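Long-range contact in putative curved DNA-binding protein (Chaetomium thermophilum var. thermophilum DSM 1495, PDB 4IPA), which is an Arx1 protein from a thermophile, belongs to the peptidase M24 family, is linked to ribosome biogenesis, and may bind DNA: residues 53-65 against 79-91. Residues are numbered along the deposited sequence; the frame is centred on the assembly and turned at random.
Sequences IIDICEQGDKLME and KGFSHPTTVSPAA
Phe-81 packs on Asp-61, Met-64 and Glu-65, Thr-85 on Cys-57, Gly-60 and Asp-61, and Val-87 on Ile-53, Ile-56 and Cys-57. The Phe-81 ring lies against residues 61-65 of helix 53-69: Met-64 CG sits over one face, 3.8 Å from the ring centroid, a CH-pi contact. CG of Met-64 stands anti to the backbone N (chi1 179°), which carries the chain over the ring, and bends at the next two torsions leave SD 5.2 Å from the centroid of Phe-81, a longer Met-aromatic approach. Glu-65 CG meets the same ring at its edge, 3.6 Å from Phe-81 CE1.

Asp-61 OD1 accepts two bonds: Thr-85 N at 2.9 Å, nearly straight (162°) and on the syn lone pair, and Thr-85 OG1 at 2.8 Å from above the carboxylate plane. A water donates to both OD2 of Asp-61 and Thr-85 O, and Arg-307 forms a salt bridge with OD2, so both carboxylate oxygens are engaged. With an alanine in place of Asp-61, the amide and hydroxyl of buried Thr-85 would probably lose their shared acceptor and Arg-307 its charge partner. The close approach is possible beside Gly-60, where a side chain would collide with Thr-85 OG1.

Toward the helix start the contact is apolar: Val-87 CG2 lies 3.8 Å from Ile-56 CG2, while Ile-53 reaches Pro-89 with CD1.

The helix runs roughly antiparallel to strand 84-88 (153°, axes 7.2 Å apart), packing on an edge strand of the antiparallel sheet 79-88, 115-124, 127-136, consistent with the pita-bread fold of the M24 family, whose helices cover the outer sheet faces. Met-64 reaches beyond strand 79-88 to Leu-120 and Ala-122 of the central strand 115-124, and helix 23-46 adjoins Ile-56 and Met-64.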
loop_
_atom_site.group_PDB
_atom_site.type_symbol
_atom_site.label_atom_id
_atom_site.label_comp_id
_atom_site.label_asym_id
_atom_site.label_seq_id
_atom_site.Cartn_x
_atom_site.Cartn_y
_atom_site.Cartn_z
ATOM N N ILE A 53 -14.038 2.904 -13.470
ATOM C CA ILE A 53 -13.151 2.189 -12.570
ATOM C C ILE A 53 -13.078 0.684 -12.842
ATOM O O ILE A 53 -11.985 0.104 -12.807
ATOM C CB ILE A 53 -13.514 2.461 -11.084
ATOM C CG1 ILE A 53 -13.207 3.916 -10.742
ATOM C CG2 ILE A 53 -12.718 1.563 -10.155
ATOM C CD1 ILE A 53 -13.532 4.296 -9.307
ATOM N N ILE A 54 -14.217 0.043 -13.104
ATOM C CA ILE A 54 -14.201 -1.405 -13.291
ATOM C C ILE A 54 -13.389 -1.813 -14.522
ATOM O O ILE A 54 -12.785 -2.884 -14.542
ATOM C CB ILE A 54 -15.617 -2.049 -13.345
ATOM C CG1 ILE A 54 -15.506 -3.569 -13.176
ATOM C CG2 ILE A 54 -16.312 -1.755 -14.655
ATOM C CD1 ILE A 54 -16.351 -4.109 -12.088
ATOM N N ASP A 55 -13.375 -0.957 -15.541
ATOM C CA ASP A 55 -12.597 -1.223 -16.737
ATOM C C ASP A 55 -11.100 -1.147 -16.452
ATOM O O ASP A 55 -10.326 -1.985 -16.925
ATOM C CB ASP A 55 -12.972 -0.247 -17.856
ATOM C CG ASP A 55 -14.348 -0.524 -18.431
ATOM O OD1 ASP A 55 -14.883 -1.631 -18.195
ATOM O OD2 ASP A 55 -14.888 0.363 -19.124
ATOM N N ILE A 56 -10.702 -0.136 -15.685
ATOM C CA ILE A 56 -9.305 0.045 -15.306
ATOM C C ILE A 56 -8.774 -1.130 -14.477
ATOM O O ILE A 56 -7.710 -1.667 -14.777
ATOM C CB ILE A 56 -9.106 1.363 -14.541
ATOM C CG1 ILE A 56 -9.749 2.522 -15.314
ATOM C CG2 ILE A 56 -7.622 1.628 -14.327
ATOM C CD1 ILE A 56 -9.768 3.846 -14.565
ATOM N N CYS A 57 -9.520 -1.532 -13.448
ATOM C CA CYS A 57 -9.137 -2.676 -12.621
ATOM C C CYS A 57 -9.020 -3.945 -13.455
ATOM O O CYS A 57 -8.062 -4.710 -13.301
ATOM C CB CYS A 57 -10.142 -2.907 -11.489
ATOM S SG CYS A 57 -10.265 -1.578 -10.292
ATOM N N GLU A 58 -9.997 -4.185 -14.328
ATOM C CA GLU A 58 -9.937 -5.373 -15.173
ATOM C C GLU A 58 -8.714 -5.328 -16.088
ATOM O O GLU A 58 -8.000 -6.322 -16.243
ATOM C CB GLU A 58 -11.219 -5.552 -15.996
ATOM C CG GLU A 58 -12.425 -6.023 -15.179
ATOM C CD GLU A 58 -13.702 -6.199 -16.019
ATOM O OE1 GLU A 58 -13.742 -5.737 -17.177
ATOM O OE2 GLU A 58 -14.669 -6.801 -15.513
ATOM N N GLN A 59 -8.470 -4.171 -16.690
ATOM C CA GLN A 59 -7.327 -4.028 -17.592
ATOM C C GLN A 59 -5.997 -4.169 -16.852
ATOM O O GLN A 59 -5.046 -4.770 -17.368
ATOM C CB GLN A 59 -7.379 -2.698 -18.347
ATOM C CG GLN A 59 -6.252 -2.519 -19.371
ATOM C CD GLN A 59 -6.195 -3.647 -20.406
ATOM O OE1 GLN A 59 -7.202 -4.280 -20.716
ATOM N NE2 GLN A 59 -5.008 -3.902 -20.930
ATOM N N GLY A 60 -5.935 -3.617 -15.646
ATOM C CA GLY A 60 -4.733 -3.719 -14.835
ATOM C C GLY A 60 -4.455 -5.176 -14.524
ATOM O O GLY A 60 -3.308 -5.631 -14.638
ATOM N N ASP A 61 -5.507 -5.908 -14.153
ATOM C CA ASP A 61 -5.366 -7.312 -13.783
ATOM C C ASP A 61 -4.908 -8.153 -14.973
ATOM O O ASP A 61 -4.091 -9.059 -14.827
ATOM C CB ASP A 61 -6.664 -7.857 -13.170
ATOM C CG ASP A 61 -6.905 -7.336 -11.747
ATOM O OD1 ASP A 61 -5.955 -6.779 -11.149
ATOM O OD2 ASP A 61 -8.040 -7.485 -11.230
ATOM N N LYS A 62 -5.442 -7.831 -16.132
ATOM C CA LYS A 62 -5.072 -8.459 -17.363
ATOM C C LYS A 62 -3.610 -8.208 -17.699
ATOM O O LYS A 62 -2.906 -9.108 -17.988
ATOM C CB LYS A 62 -6.005 -8.045 -18.486
ATOM C CG LYS A 62 -5.461 -8.235 -19.868
ATOM C CD LYS A 62 -6.332 -7.587 -20.903
ATOM C CE LYS A 62 -6.521 -8.491 -22.082
ATOM N NZ LYS A 62 -6.427 -7.688 -23.304
ATOM N N LEU A 63 -3.184 -6.982 -17.645
ATOM C CA LEU A 63 -1.801 -6.651 -17.787
ATOM C C LEU A 63 -0.871 -7.385 -16.860
ATOM O O LEU A 63 0.177 -7.763 -17.262
ATOM C CB LEU A 63 -1.623 -5.202 -17.566
ATOM C CG LEU A 63 -1.783 -4.574 -18.885
ATOM C CD1 LEU A 63 -2.168 -3.137 -18.708
ATOM C CD2 LEU A 63 -0.409 -4.732 -19.475
ATOM N N MET A 64 -1.272 -7.548 -15.618
ATOM C CA MET A 64 -0.495 -8.210 -14.632
ATOM C C MET A 64 -0.282 -9.647 -15.002
ATOM O O MET A 64 0.786 -10.170 -14.889
ATOM C CB MET A 64 -1.192 -8.151 -13.296
ATOM C CG MET A 64 -0.483 -8.830 -12.164
ATOM S SD MET A 64 0.924 -7.898 -11.585
ATOM C CE MET A 64 0.140 -6.717 -10.582
ATOM N N GLU A 65 -1.334 -10.275 -15.444
ATOM C CA GLU A 65 -1.188 -11.665 -15.855
ATOM C C GLU A 65 -0.272 -11.817 -17.075
ATOM O O GLU A 65 0.584 -12.698 -17.094
ATOM C CB GLU A 65 -2.544 -12.321 -16.073
ATOM C CG GLU A 65 -3.354 -12.449 -14.799
ATOM C CD GLU A 65 -4.616 -13.279 -14.989
ATOM O OE1 GLU A 65 -4.868 -13.746 -16.122
ATOM O OE2 GLU A 65 -5.354 -13.472 -14.003
ATOM N N LYS A 79 3.795 -18.061 -8.837
ATOM C CA LYS A 79 3.803 -16.624 -9.061
ATOM C C LYS A 79 2.365 -16.180 -9.255
ATOM O O LYS A 79 1.504 -17.008 -9.530
ATOM C CB LYS A 79 4.621 -16.294 -10.304
ATOM C CG LYS A 79 3.972 -16.781 -11.578
ATOM C CD LYS A 79 4.928 -16.760 -12.753
ATOM C CE LYS A 79 4.276 -17.381 -13.987
ATOM N NZ LYS A 79 5.121 -17.241 -15.187
ATOM N N GLY A 80 2.107 -14.882 -9.106
ATOM C CA GLY A 80 0.761 -14.358 -9.236
ATOM C C GLY A 80 0.639 -12.933 -8.716
ATOM O O GLY A 80 1.639 -12.220 -8.623
ATOM N N PHE A 81 -0.585 -12.518 -8.395
ATOM C CA PHE A 81 -0.828 -11.215 -7.771
ATOM C C PHE A 81 -0.374 -11.206 -6.296
ATOM O O PHE A 81 -0.591 -12.170 -5.575
ATOM C CB PHE A 81 -2.327 -10.885 -7.793
ATOM C CG PHE A 81 -2.891 -10.628 -9.163
ATOM C CD1 PHE A 81 -3.098 -11.677 -10.058
ATOM C CD2 PHE A 81 -3.249 -9.342 -9.549
ATOM C CE1 PHE A 81 -3.633 -11.441 -11.317
ATOM C CE2 PHE A 81 -3.785 -9.104 -10.812
ATOM C CZ PHE A 81 -3.976 -10.153 -11.695
ATOM N N SER A 82 0.241 -10.117 -5.849
ATOM C CA SER A 82 0.344 -9.851 -4.423
ATOM C C SER A 82 -0.822 -8.934 -4.026
ATOM O O SER A 82 -1.134 -8.782 -2.854
ATOM C CB SER A 82 1.688 -9.194 -4.066
ATOM O OG SER A 82 1.810 -7.900 -4.653
ATOM N N HIS A 83 -1.479 -8.329 -5.013
ATOM C CA HIS A 83 -2.576 -7.395 -4.727
ATOM C C HIS A 83 -3.303 -7.066 -6.007
ATOM O O HIS A 83 -2.670 -6.668 -6.992
ATOM C CB HIS A 83 -2.044 -6.098 -4.112
ATOM C CG HIS A 83 -3.075 -5.287 -3.381
ATOM N ND1 HIS A 83 -3.993 -4.479 -4.026
ATOM C CD2 HIS A 83 -3.308 -5.127 -2.050
ATOM C CE1 HIS A 83 -4.754 -3.875 -3.130
ATOM N NE2 HIS A 83 -4.363 -4.253 -1.921
ATOM N N PRO A 84 -4.636 -7.204 -5.997
ATOM C CA PRO A 84 -5.458 -6.873 -7.163
ATOM C C PRO A 84 -5.269 -5.413 -7.566
ATOM O O PRO A 84 -4.922 -4.587 -6.720
ATOM C CB PRO A 84 -6.885 -7.076 -6.642
ATOM C CG PRO A 84 -6.778 -6.836 -5.184
ATOM C CD PRO A 84 -5.458 -7.458 -4.802
ATOM N N THR A 85 -5.478 -5.107 -8.842
ATOM C CA THR A 85 -5.490 -3.729 -9.297
ATOM C C THR A 85 -6.659 -3.007 -8.641
ATOM O O THR A 85 -7.801 -3.442 -8.741
ATOM C CB THR A 85 -5.697 -3.638 -10.814
ATOM O OG1 THR A 85 -4.625 -4.296 -11.498
ATOM C CG2 THR A 85 -5.753 -2.183 -11.245
ATOM N N THR A 86 -6.387 -1.918 -7.944
ATOM C CA THR A 86 -7.483 -1.184 -7.332
ATOM C C THR A 86 -7.343 0.287 -7.669
ATOM O O THR A 86 -6.236 0.794 -7.837
ATOM C CB THR A 86 -7.521 -1.354 -5.807
ATOM O OG1 THR A 86 -6.278 -0.904 -5.259
ATOM C CG2 THR A 86 -7.781 -2.814 -5.428
ATOM N N VAL A 87 -8.470 0.973 -7.758
ATOM C CA VAL A 87 -8.487 2.360 -8.185
ATOM C C VAL A 87 -9.498 3.078 -7.316
ATOM O O VAL A 87 -10.695 2.885 -7.470
ATOM C CB VAL A 87 -8.845 2.453 -9.677
ATOM C CG1 VAL A 87 -9.047 3.901 -10.115
ATOM C CG2 VAL A 87 -7.753 1.771 -10.515
ATOM N N SER A 88 -9.004 3.885 -6.381
ATOM C CA SER A 88 -9.845 4.415 -5.316
ATOM C C SER A 88 -10.040 5.924 -5.416
ATOM O O SER A 88 -9.068 6.683 -5.410
ATOM C CB SER A 88 -9.264 4.050 -3.948
ATOM O OG SER A 88 -8.993 2.664 -3.891
ATOM N N PRO A 89 -11.311 6.359 -5.516
ATOM C CA PRO A 89 -11.626 7.794 -5.567
ATOM C C PRO A 89 -11.223 8.558 -4.294
ATOM O O PRO A 89 -10.672 7.979 -3.348
ATOM C CB PRO A 89 -13.147 7.829 -5.754
ATOM C CG PRO A 89 -13.500 6.485 -6.359
ATOM C CD PRO A 89 -12.498 5.514 -5.724
ATOM N N ALA A 90 -11.553 9.850 -4.293
ATOM C CA ALA A 90 -11.040 10.846 -3.362
ATOM C C ALA A 90 -11.077 10.482 -1.885
ATOM O O ALA A 90 -10.044 10.550 -1.202
ATOM C CB ALA A 90 -11.736 12.192 -3.598
ATOM N N ALA A 91 -12.253 10.132 -1.377
ATOM C CA ALA A 91 -12.374 9.819 0.040
ATOM C C ALA A 91 -12.296 8.326 0.366
ATOM O O ALA A 91 -12.526 7.941 1.504
ATOM C CB ALA A 91 -13.647 10.421 0.631
HETATM O O HOH W 1 -9.080 -5.736 -9.319
#